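Local structure of alpha-L-rhamnosidase (Aspergillus terreus, 6GSZ) at residues Trp36-Ala48 with Phe55-Ser69. The protein probably hydrolyses terminal non-reducing alpha-L-rhamnose residues of alpha-L-rhamnosides, as a calcium-binding glycoside hydrolase. Sequence-based numbering, arbitrary orientation. Where two conformers were deposited one is given.
Sequences WEQRAYEIEVKRA and FRSESSDSVLVPWPS. With CA (calcium ion), chain I.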
# COMPACT_ATOMS: atom_id res chain seq x y z
N TRP A 36 27.23 6.83 -17.68
CA TRP A 36 26.48 7.92 -18.26
C TRP A 36 25.85 8.78 -17.17
O TRP A 36 25.21 8.25 -16.24
CB TRP A 36 25.40 7.36 -19.19
CG TRP A 36 24.71 8.40 -20.02
CD1 TRP A 36 25.03 8.79 -21.28
CD2 TRP A 36 23.54 9.17 -19.64
NE1 TRP A 36 24.18 9.77 -21.71
CE2 TRP A 36 23.25 10.02 -20.73
CE3 TRP A 36 22.72 9.24 -18.50
CZ2 TRP A 36 22.19 10.92 -20.71
CZ3 TRP A 36 21.66 10.12 -18.50
CH2 TRP A 36 21.39 10.93 -19.59
N GLU A 37 25.98 10.10 -17.33
CA GLU A 37 25.33 11.08 -16.49
C GLU A 37 24.72 12.16 -17.38
O GLU A 37 25.24 12.46 -18.46
CB GLU A 37 26.31 11.69 -15.49
CG GLU A 37 26.73 10.70 -14.42
CD GLU A 37 27.71 11.18 -13.36
OE1 GLU A 37 28.85 11.53 -13.73
OE2 GLU A 37 27.33 11.17 -12.17
N GLN A 38 23.61 12.73 -16.93
CA GLN A 38 22.95 13.78 -17.67
C GLN A 38 23.63 15.14 -17.41
O GLN A 38 23.95 15.46 -16.27
CB GLN A 38 21.49 13.83 -17.18
CG GLN A 38 20.64 14.90 -17.86
CD GLN A 38 19.25 14.91 -17.31
OE1 GLN A 38 18.42 14.05 -17.68
NE2 GLN A 38 18.99 15.90 -16.45
N ARG A 39 23.79 15.96 -18.47
CA ARG A 39 24.19 17.33 -18.28
C ARG A 39 23.05 18.33 -18.52
O ARG A 39 23.11 19.45 -18.00
CB ARG A 39 25.41 17.69 -19.11
CG ARG A 39 25.19 17.66 -20.61
CD ARG A 39 26.41 18.20 -21.35
NE ARG A 39 26.90 19.46 -20.78
CZ ARG A 39 28.01 19.61 -20.03
NH1 ARG A 39 28.85 18.61 -19.80
NH2 ARG A 39 28.26 20.81 -19.52
N ALA A 40 22.02 17.94 -19.29
CA ALA A 40 20.97 18.89 -19.63
C ALA A 40 19.75 18.10 -20.07
O ALA A 40 19.83 16.92 -20.37
CB ALA A 40 21.39 19.83 -20.74
N TYR A 41 18.61 18.79 -20.08
CA TYR A 41 17.36 18.21 -20.60
C TYR A 41 16.59 19.31 -21.32
O TYR A 41 16.76 20.49 -21.10
CB TYR A 41 16.54 17.56 -19.49
CG TYR A 41 16.07 18.47 -18.40
CD1 TYR A 41 14.92 19.24 -18.55
CD2 TYR A 41 16.69 18.50 -17.15
CE1 TYR A 41 14.44 20.04 -17.53
CE2 TYR A 41 16.20 19.27 -16.12
CZ TYR A 41 15.04 20.01 -16.28
OH TYR A 41 14.57 20.78 -15.23
N GLU A 42 15.66 18.82 -22.15
CA GLU A 42 14.65 19.65 -22.80
C GLU A 42 13.28 19.04 -22.50
O GLU A 42 13.09 17.84 -22.64
CB GLU A 42 14.90 19.76 -24.31
CG GLU A 42 16.06 20.69 -24.62
CD GLU A 42 16.36 20.84 -26.10
OE1 GLU A 42 15.78 20.09 -26.89
OE2 GLU A 42 17.25 21.67 -26.42
N ILE A 43 12.36 19.92 -22.11
CA ILE A 43 10.94 19.55 -21.93
C ILE A 43 10.14 20.34 -22.96
O ILE A 43 10.17 21.57 -22.97
CB ILE A 43 10.44 19.83 -20.51
CG1 ILE A 43 11.26 19.11 -19.45
CG2 ILE A 43 8.96 19.45 -20.43
CD1 ILE A 43 10.89 19.41 -18.00
N GLU A 44 9.41 19.61 -23.80
CA GLU A 44 8.47 20.16 -24.79
C GLU A 44 7.07 20.15 -24.17
O GLU A 44 6.60 19.10 -23.73
CB GLU A 44 8.50 19.31 -26.06
CG GLU A 44 7.60 19.83 -27.18
CD GLU A 44 7.47 18.77 -28.27
OE1 GLU A 44 8.10 18.93 -29.33
OE2 GLU A 44 6.81 17.74 -28.00
N VAL A 45 6.46 21.32 -24.14
CA VAL A 45 5.09 21.46 -23.67
C VAL A 45 4.21 22.00 -24.80
O VAL A 45 4.42 23.12 -25.28
CB VAL A 45 5.03 22.38 -22.44
CG1 VAL A 45 3.61 22.48 -21.90
CG2 VAL A 45 6.02 21.92 -21.37
N LYS A 46 3.20 21.20 -25.17
CA LYS A 46 2.25 21.57 -26.26
C LYS A 46 0.87 21.87 -25.66
O LYS A 46 0.34 21.01 -24.94
CB LYS A 46 2.19 20.47 -27.32
CG LYS A 46 1.22 20.70 -28.46
CD LYS A 46 1.61 21.83 -29.38
CE LYS A 46 0.67 21.98 -30.56
NZ LYS A 46 -0.55 22.73 -30.17
N ARG A 47 0.31 23.05 -25.93
CA ARG A 47 -1.02 23.44 -25.58
C ARG A 47 -1.81 23.56 -26.87
O ARG A 47 -1.25 24.06 -27.83
CB ARG A 47 -0.98 24.80 -24.87
CG ARG A 47 -0.81 24.65 -23.39
CD ARG A 47 -0.82 26.00 -22.69
NE ARG A 47 -0.79 25.82 -21.24
CZ ARG A 47 0.29 25.92 -20.50
NH1 ARG A 47 1.49 25.83 -21.06
NH2 ARG A 47 0.17 26.13 -19.21
N ALA A 48 -3.06 23.08 -26.87
CA ALA A 48 -3.91 23.15 -28.05
C ALA A 48 -3.86 24.59 -28.59
O ALA A 48 -3.94 25.58 -27.72
CB ALA A 48 -5.31 22.66 -27.70
N PHE A 55 11.70 23.98 -23.40
CA PHE A 55 12.43 24.58 -22.29
C PHE A 55 13.68 23.74 -22.02
O PHE A 55 13.60 22.53 -21.73
CB PHE A 55 11.56 24.57 -21.04
CG PHE A 55 10.29 25.36 -21.22
CD1 PHE A 55 10.27 26.74 -21.05
CD2 PHE A 55 9.11 24.72 -21.57
CE1 PHE A 55 9.11 27.46 -21.23
CE2 PHE A 55 7.94 25.44 -21.74
CZ PHE A 55 7.93 26.80 -21.55
N ARG A 56 14.85 24.36 -22.14
CA ARG A 56 16.13 23.67 -21.87
C ARG A 56 16.66 24.07 -20.49
O ARG A 56 16.62 25.25 -20.12
CB ARG A 56 17.19 24.04 -22.92
CG ARG A 56 18.49 23.26 -22.76
CD ARG A 56 19.52 23.37 -23.88
NE ARG A 56 20.69 22.52 -23.60
CZ ARG A 56 21.09 21.49 -24.35
NH1 ARG A 56 20.33 21.03 -25.33
NH2 ARG A 56 22.28 20.94 -24.14
N SER A 57 17.15 23.07 -19.77
CA SER A 57 17.81 23.25 -18.47
C SER A 57 19.18 22.59 -18.53
O SER A 57 19.27 21.44 -18.89
CB SER A 57 17.04 22.60 -17.36
OG SER A 57 15.81 23.26 -17.11
N GLU A 58 20.20 23.33 -18.09
CA GLU A 58 21.50 22.76 -17.70
C GLU A 58 21.31 22.20 -16.30
O GLU A 58 21.06 22.98 -15.38
CB GLU A 58 22.57 23.84 -17.73
CG GLU A 58 23.97 23.32 -17.63
CD GLU A 58 24.50 22.59 -18.84
OE1 GLU A 58 23.86 22.65 -19.95
OE2 GLU A 58 25.63 21.98 -18.67
N SER A 59 21.27 20.88 -16.21
CA SER A 59 20.93 20.18 -14.98
C SER A 59 21.21 18.70 -15.14
O SER A 59 20.85 18.13 -16.18
CB SER A 59 19.46 20.36 -14.67
OG SER A 59 19.09 19.60 -13.52
N SER A 60 21.75 18.08 -14.08
CA SER A 60 21.86 16.64 -14.06
C SER A 60 20.61 15.98 -13.48
O SER A 60 20.56 14.79 -13.45
CB SER A 60 23.04 16.20 -13.27
OG SER A 60 22.82 16.39 -11.88
N ASP A 61 19.63 16.76 -13.02
CA ASP A 61 18.47 16.16 -12.32
C ASP A 61 17.45 15.60 -13.32
O ASP A 61 17.08 16.26 -14.30
CB ASP A 61 17.81 17.21 -11.44
CG ASP A 61 16.93 16.69 -10.32
OD1 ASP A 61 16.87 15.48 -10.09
OD2 ASP A 61 16.37 17.50 -9.63
N SER A 62 17.09 14.33 -13.08
CA SER A 62 16.05 13.67 -13.88
C SER A 62 14.83 13.27 -13.04
O SER A 62 13.92 12.60 -13.57
CB SER A 62 16.67 12.44 -14.58
OG SER A 62 17.31 11.58 -13.65
N VAL A 63 14.78 13.70 -11.76
CA VAL A 63 13.71 13.28 -10.85
C VAL A 63 13.13 14.50 -10.16
O VAL A 63 13.82 15.23 -9.45
CB VAL A 63 14.25 12.28 -9.80
CG1 VAL A 63 13.16 11.92 -8.79
CG2 VAL A 63 14.81 11.04 -10.46
N LEU A 64 11.81 14.65 -10.33
CA LEU A 64 11.04 15.72 -9.64
C LEU A 64 11.63 17.11 -9.93
O LEU A 64 11.75 17.96 -9.01
CB LEU A 64 10.93 15.39 -8.15
CG LEU A 64 10.16 14.10 -7.84
CD1 LEU A 64 10.40 13.67 -6.39
CD2 LEU A 64 8.65 14.20 -8.10
N VAL A 65 11.88 17.37 -11.22
CA VAL A 65 12.36 18.68 -11.65
C VAL A 65 11.16 19.61 -11.79
O VAL A 65 10.01 19.16 -11.83
CB VAL A 65 13.15 18.61 -12.97
CG1 VAL A 65 14.23 17.51 -12.92
CG2 VAL A 65 12.26 18.43 -14.18
N PRO A 66 11.35 20.95 -11.82
CA PRO A 66 10.22 21.85 -11.89
C PRO A 66 9.40 21.81 -13.18
O PRO A 66 9.89 21.49 -14.25
CB PRO A 66 10.85 23.24 -11.73
CG PRO A 66 12.20 22.97 -11.10
CD PRO A 66 12.63 21.65 -11.70
N TRP A 67 8.08 22.04 -13.01
CA TRP A 67 7.25 22.33 -14.17
C TRP A 67 7.82 23.56 -14.88
O TRP A 67 8.01 24.57 -14.22
CB TRP A 67 5.83 22.58 -13.70
CG TRP A 67 4.88 22.95 -14.80
CD1 TRP A 67 4.31 24.19 -15.02
CD2 TRP A 67 4.41 22.09 -15.84
NE1 TRP A 67 3.53 24.15 -16.15
CE2 TRP A 67 3.56 22.87 -16.66
CE3 TRP A 67 4.64 20.75 -16.17
CZ2 TRP A 67 2.96 22.34 -17.80
CZ3 TRP A 67 4.03 20.23 -17.29
CH2 TRP A 67 3.21 21.03 -18.09
N PRO A 68 8.13 23.49 -16.17
CA PRO A 68 8.83 24.61 -16.82
C PRO A 68 7.97 25.69 -17.47
O PRO A 68 8.45 26.70 -17.92
CB PRO A 68 9.62 23.89 -17.93
CG PRO A 68 8.69 22.75 -18.32
CD PRO A 68 8.10 22.28 -17.00
N SER A 69 6.66 25.45 -17.55
CA SER A 69 5.76 26.34 -18.31
C SER A 69 4.92 27.17 -17.32
O SER A 69 5.15 27.16 -16.09
CB SER A 69 4.95 25.50 -19.30
OG SER A 69 4.05 26.26 -20.09
CA CA I . 15.53 15.84 -8.05
O HOH W 1 24.99 20.32 -16.35
O HOH W 2 24.61 21.44 -22.25
O HOH W 3 12.25 22.09 -15.55
O HOH W 4 16.16 22.76 -14.08
O HOH W 5 14.12 17.75 -7.48
O HOH W 6 14.28 14.83 -6.21
O HOH W 7 16.83 13.88 -7.56
O HOH W 8 17.18 16.75 -6.55
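I43 and V45 of an antiparallel beta hairpin, strands 38-46 and 53-58 of the N-terminal immunoglobulin-like domain, pack against P68 from the following loop. After S60 the chain doubles back against the face that carries Y41, I43 and V45, and the P68 ring meets I43 at about a right angle, CG lying 3.9 Å from I43 CG2. V45 divides its branches: CG2 touches P68 and the edge of the F55 ring, while CG1 reaches the W67 indole. Next along the strand, with CG between the backbone N and the carbonyl carbon (chi1 62°), the Y41 ring lies alongside S57, whose CB packs over one face in a CH-pi contact, 3.7 Å from the ring centroid. V65 comes head-on to Y41, its CB 3.4 Å from Y41 OH, and one water joins Y41 OH to P66 O. Paired backbone bonds link Y41 with S57 and I43 with F55. On the other face, the R56 guanidinium lies over A40 CB, and R56 NH1 makes a salt bridge to E42 OE2, its hydrogen bond weak at 3.3 Å; E42 OE1 pairs with R83. Q38, CG anti to the backbone N (chi1 -180°) and the chain extended, carries NE2 to two carbonyls of the turn, S59 O and D61 O, each at 2.9 Å, while S84 holds OE1. Just beyond, D61 chelates a calcium ion through OD1 and OD2, with four waters and V63 O, 2.3 Å from the metal, completing the shell.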